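Local coordinates for carboxymuconolactone decarboxylase family protein (Methanocaldococcus jannaschii, PDB 3D7I) that probably acts as an oxidoreductase of the peroxiredoxin-like type, possibly helping the organism to detoxify oxygen, at the interface of chains A and B and the interface of chains A and C. Numbering follows the deposited sequence. Chains: chain A/B/C, carboxymuconolactone decarboxylase family protein.

Contact 1 and contact 2 place two different partners on chain A, with the centres of their C-alpha atoms about 15 Å apart. They share helix 20-33 of chain A: A:Ile25, A:Lys28, A:Leu29 and A:Thr32 turn toward chain B, while A:Leu22 and A:Ile26 turn toward chain C, where helix 10-18 joins them against helix 92-104. Neighbours in sequence, A:Ile25 and A:Ile26 thus serve different interfaces. Contact 1 pairs like with like about a two-fold axis, whereas contact 2 joins unlike surfaces. One helix used in both ways illustrates how a six-chain assembly such as the deposited one can be knitted together.

Contact 1: the interface of chains A and B. Residues chain A 25, 28-29, 32; chain B 25, 28-29.
Both isoleucines, A:Ile25 and B:Ile25, hold CG1 anti to the backbone N (chi1 -166° and -161°), which sends each CD1 toward the partner helix, where the two side chains slide past each other in opposite directions. The modelled separation of the two CD1 methyls is too short to be real, so the exact placing of these tips is doubtful. As modelled, A:Ile25 CD1 lies 3.5 Å from B:Lys28 CB, and B:Ile25 CD1 as far from A:Lys28 CB, contacts that share the uncertainty of the tips. The packing rests more safely on CG1: A:Ile25 CG1 lies on B:Leu29 CA at 3.8 Å, the isoleucine and leucine side chains crossing at about a right angle, and the twin contact joins B:Ile25 CG1 and A:Leu29 CA. The symmetry fails at the lysine ends. A:Lys28 is bent at chi3 (-65°), whereas B:Lys28 is extended beyond CG, and their side-chain amine nitrogens NZ stop 4.3 Å apart. Water 1 bridges them, 3.0 Å from A:Lys28 NZ and 2.6 Å from B:Lys28 NZ, and may ease the repulsion expected if both are charged. Within chain A, the A:Thr32 OG1 hydroxyl donates to A:Lys28 O at 3.0 Å, tilted from the carbonyl plane, and ties down the helix turn. The patch is therefore an apolar helix-to-helix seam under a water-linked lysine rim, which probably helps hold chains A and B together.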
# COMPACT_ATOMS: atom_id res chain seq x y z
N ILE A 25 -14.27 -20.07 -10.78
CA ILE A 25 -13.29 -19.22 -11.49
C ILE A 25 -12.03 -18.97 -10.66
O ILE A 25 -10.90 -18.93 -11.22
CB ILE A 25 -13.92 -17.92 -12.04
CG1 ILE A 25 -12.96 -17.26 -13.05
CG2 ILE A 25 -14.27 -16.95 -10.93
CD1 ILE A 25 -12.63 -18.13 -14.25
N LYS A 28 -9.84 -22.02 -11.10
CA LYS A 28 -9.27 -21.98 -12.45
C LYS A 28 -8.21 -20.90 -12.60
O LYS A 28 -7.17 -21.11 -13.23
CB LYS A 28 -10.39 -21.85 -13.49
CG LYS A 28 -11.28 -23.09 -13.47
CD LYS A 28 -12.17 -23.30 -14.71
CE LYS A 28 -13.21 -22.23 -14.87
NZ LYS A 28 -14.31 -22.76 -15.73
N LEU A 29 -8.47 -19.74 -12.01
CA LEU A 29 -7.49 -18.66 -11.96
C LEU A 29 -6.20 -19.14 -11.30
O LEU A 29 -5.09 -19.00 -11.87
CB LEU A 29 -8.04 -17.47 -11.20
CG LEU A 29 -7.04 -16.29 -11.06
CD1 LEU A 29 -6.80 -15.65 -12.43
CD2 LEU A 29 -7.56 -15.30 -9.99
N THR A 32 -4.38 -21.69 -13.59
CA THR A 32 -3.80 -21.07 -14.77
C THR A 32 -2.63 -20.18 -14.42
O THR A 32 -1.61 -20.18 -15.12
CB THR A 32 -4.87 -20.30 -15.57
OG1 THR A 32 -5.92 -21.23 -15.93
CG2 THR A 32 -4.29 -19.65 -16.83
N ILE B 25 -9.53 -16.83 -18.66
CA ILE B 25 -9.90 -16.81 -17.24
C ILE B 25 -10.04 -15.38 -16.73
O ILE B 25 -10.91 -15.11 -15.89
CB ILE B 25 -8.99 -17.69 -16.33
CG1 ILE B 25 -9.69 -17.99 -14.99
CG2 ILE B 25 -7.60 -17.06 -16.11
CD1 ILE B 25 -10.99 -18.78 -15.10
N LYS B 28 -13.51 -14.28 -17.78
CA LYS B 28 -14.48 -14.92 -16.87
C LYS B 28 -14.46 -14.37 -15.45
O LYS B 28 -15.53 -14.22 -14.86
CB LYS B 28 -14.27 -16.44 -16.82
CG LYS B 28 -14.62 -17.13 -18.11
CD LYS B 28 -14.35 -18.64 -18.03
CE LYS B 28 -14.94 -19.34 -19.26
NZ LYS B 28 -14.33 -20.66 -19.45
N LEU B 29 -13.28 -14.09 -14.89
CA LEU B 29 -13.17 -13.49 -13.57
C LEU B 29 -13.91 -12.16 -13.56
O LEU B 29 -14.71 -11.88 -12.67
CB LEU B 29 -11.71 -13.29 -13.20
CG LEU B 29 -11.45 -12.58 -11.89
CD1 LEU B 29 -11.89 -13.50 -10.74
CD2 LEU B 29 -9.95 -12.23 -11.78
O HOH W 1 -12.60 -21.80 -17.94

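Contact 2: the interface of chains A and C. Residues chain A 11-12, 15, 22, 26; chain C 95-96, 99-100, 103.
C:Phe95 extends from helix 92-104 toward A:Val15, A:Leu22 and A:Ile26, and its path from CB outward shows how one ring can join two helices of a partner. CB sets CG anti to the backbone N (chi1 176°), and from CG the ring runs away from its own helix and into chain A. Farther out, C:Met99, a selenomethionine one turn on, lays its CG over one ring face near CZ, 3.6 Å above the plane and offset toward the rim, and so backs the ring from within chain C. The outer atoms of the ring make the contacts across the interface. CE2 meets A:Ile26 CD1 at 3.6 Å, the two side chains crossing obliquely, and at the tip CZ meets A:Leu22 CD2 at 3.8 Å, end to end. A:Val15 CG2 comes from helix 10-18, also tip to tip, and sits 3.9 Å from both CE2 and CZ; the same methyl touches C:Met99 CG at 4.0 Å. Nearby, the selenium of selenomethionine A:Met12, its chain bent at chi2 and chi3, lies across the C:Thr96 CG2 methyl at 4.0 Å.

The polar end is less certain. C:Glu103, extended beyond CG, sets its carboxylate beside A:Gly11, and CD lies 3.7 Å from A:Gly11 CA. OE2 stands 2.8 Å from A:Gly11 O, a backbone carbonyl that can only accept; the pair is doubtful, unfavourable for a carboxylate and a hydrogen bond only if the glutamate carried a proton, which is not seen. The group also faces the first turn of helix 10-18, whose N-terminal end may favour a negative charge. An alanine here lacks the carboxylate and would probably leave a gap beside A:Gly11 CA, so that the start of helix 10-18 packs less closely on chain C. Taken together, an aromatic plug with a glutamate at its border probably helps fix chain C on chain A in the assembly.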
# COMPACT_ATOMS: atom_id res chain seq x y z
N GLY A 11 -12.53 -18.80 4.53
CA GLY A 11 -13.01 -17.88 3.50
C GLY A 11 -13.50 -18.65 2.29
O GLY A 11 -14.63 -18.47 1.83
N MSE A 12 -12.64 -19.54 1.80
CA MSE A 12 -12.90 -20.30 0.58
C MSE A 12 -13.91 -21.42 0.74
O MSE A 12 -14.63 -21.75 -0.21
CB MSE A 12 -11.57 -20.83 0.02
CG MSE A 12 -10.70 -19.71 -0.43
SE MSE A 12 -11.67 -18.67 -1.76
CE MSE A 12 -11.35 -19.91 -3.20
N VAL A 15 -17.20 -19.54 0.28
CA VAL A 15 -17.29 -19.16 -1.13
C VAL A 15 -17.73 -20.40 -1.94
O VAL A 15 -18.66 -20.33 -2.71
CB VAL A 15 -15.97 -18.60 -1.68
CG1 VAL A 15 -16.09 -18.27 -3.14
CG2 VAL A 15 -15.54 -17.35 -0.92
N LEU A 22 -18.22 -18.21 -8.63
CA LEU A 22 -17.04 -17.43 -8.21
C LEU A 22 -15.93 -18.38 -7.75
O LEU A 22 -14.79 -18.23 -8.13
CB LEU A 22 -17.45 -16.50 -7.09
CG LEU A 22 -16.37 -15.53 -6.58
CD1 LEU A 22 -15.93 -14.60 -7.71
CD2 LEU A 22 -16.95 -14.78 -5.40
N ILE A 26 -12.17 -18.86 -9.34
CA ILE A 26 -11.02 -18.73 -8.46
C ILE A 26 -10.07 -19.92 -8.57
O ILE A 26 -8.85 -19.76 -8.68
CB ILE A 26 -11.47 -18.52 -7.00
CG1 ILE A 26 -12.02 -17.08 -6.82
CG2 ILE A 26 -10.32 -18.83 -6.06
CD1 ILE A 26 -12.73 -16.86 -5.50
N PHE C 95 -9.29 -10.61 -0.60
CA PHE C 95 -10.59 -11.24 -0.75
C PHE C 95 -10.82 -12.30 0.33
O PHE C 95 -11.87 -12.31 1.00
CB PHE C 95 -10.67 -11.93 -2.11
CG PHE C 95 -11.96 -12.70 -2.32
CD1 PHE C 95 -13.15 -12.04 -2.43
CD2 PHE C 95 -11.95 -14.09 -2.40
CE1 PHE C 95 -14.35 -12.73 -2.64
CE2 PHE C 95 -13.15 -14.80 -2.59
CZ PHE C 95 -14.34 -14.12 -2.70
N THR C 96 -9.86 -13.20 0.50
CA THR C 96 -10.08 -14.34 1.41
C THR C 96 -10.11 -13.86 2.86
O THR C 96 -10.93 -14.33 3.65
CB THR C 96 -9.04 -15.46 1.19
OG1 THR C 96 -7.75 -14.93 1.43
CG2 THR C 96 -9.08 -15.99 -0.23
N MSE C 99 -13.56 -12.19 3.32
CA MSE C 99 -14.62 -13.17 3.30
C MSE C 99 -14.69 -13.88 4.64
O MSE C 99 -15.78 -14.13 5.13
CB MSE C 99 -14.46 -14.21 2.18
CG MSE C 99 -14.99 -13.82 0.86
SE MSE C 99 -16.96 -13.58 0.79
CE MSE C 99 -17.38 -14.36 1.91
N LYS C 100 -13.53 -14.22 5.20
CA LYS C 100 -13.49 -14.88 6.52
C LYS C 100 -14.06 -14.01 7.65
O LYS C 100 -14.78 -14.50 8.53
CB LYS C 100 -12.05 -15.30 6.84
CG LYS C 100 -11.90 -15.98 8.22
N GLU C 103 -17.85 -13.90 7.20
CA GLU C 103 -18.41 -15.17 7.64
C GLU C 103 -18.57 -15.20 9.16
O GLU C 103 -19.58 -15.69 9.66
CB GLU C 103 -17.51 -16.33 7.21
CG GLU C 103 -17.51 -16.57 5.71
CD GLU C 103 -16.31 -17.39 5.21
OE1 GLU C 103 -15.59 -18.01 6.04
OE2 GLU C 103 -16.10 -17.42 3.96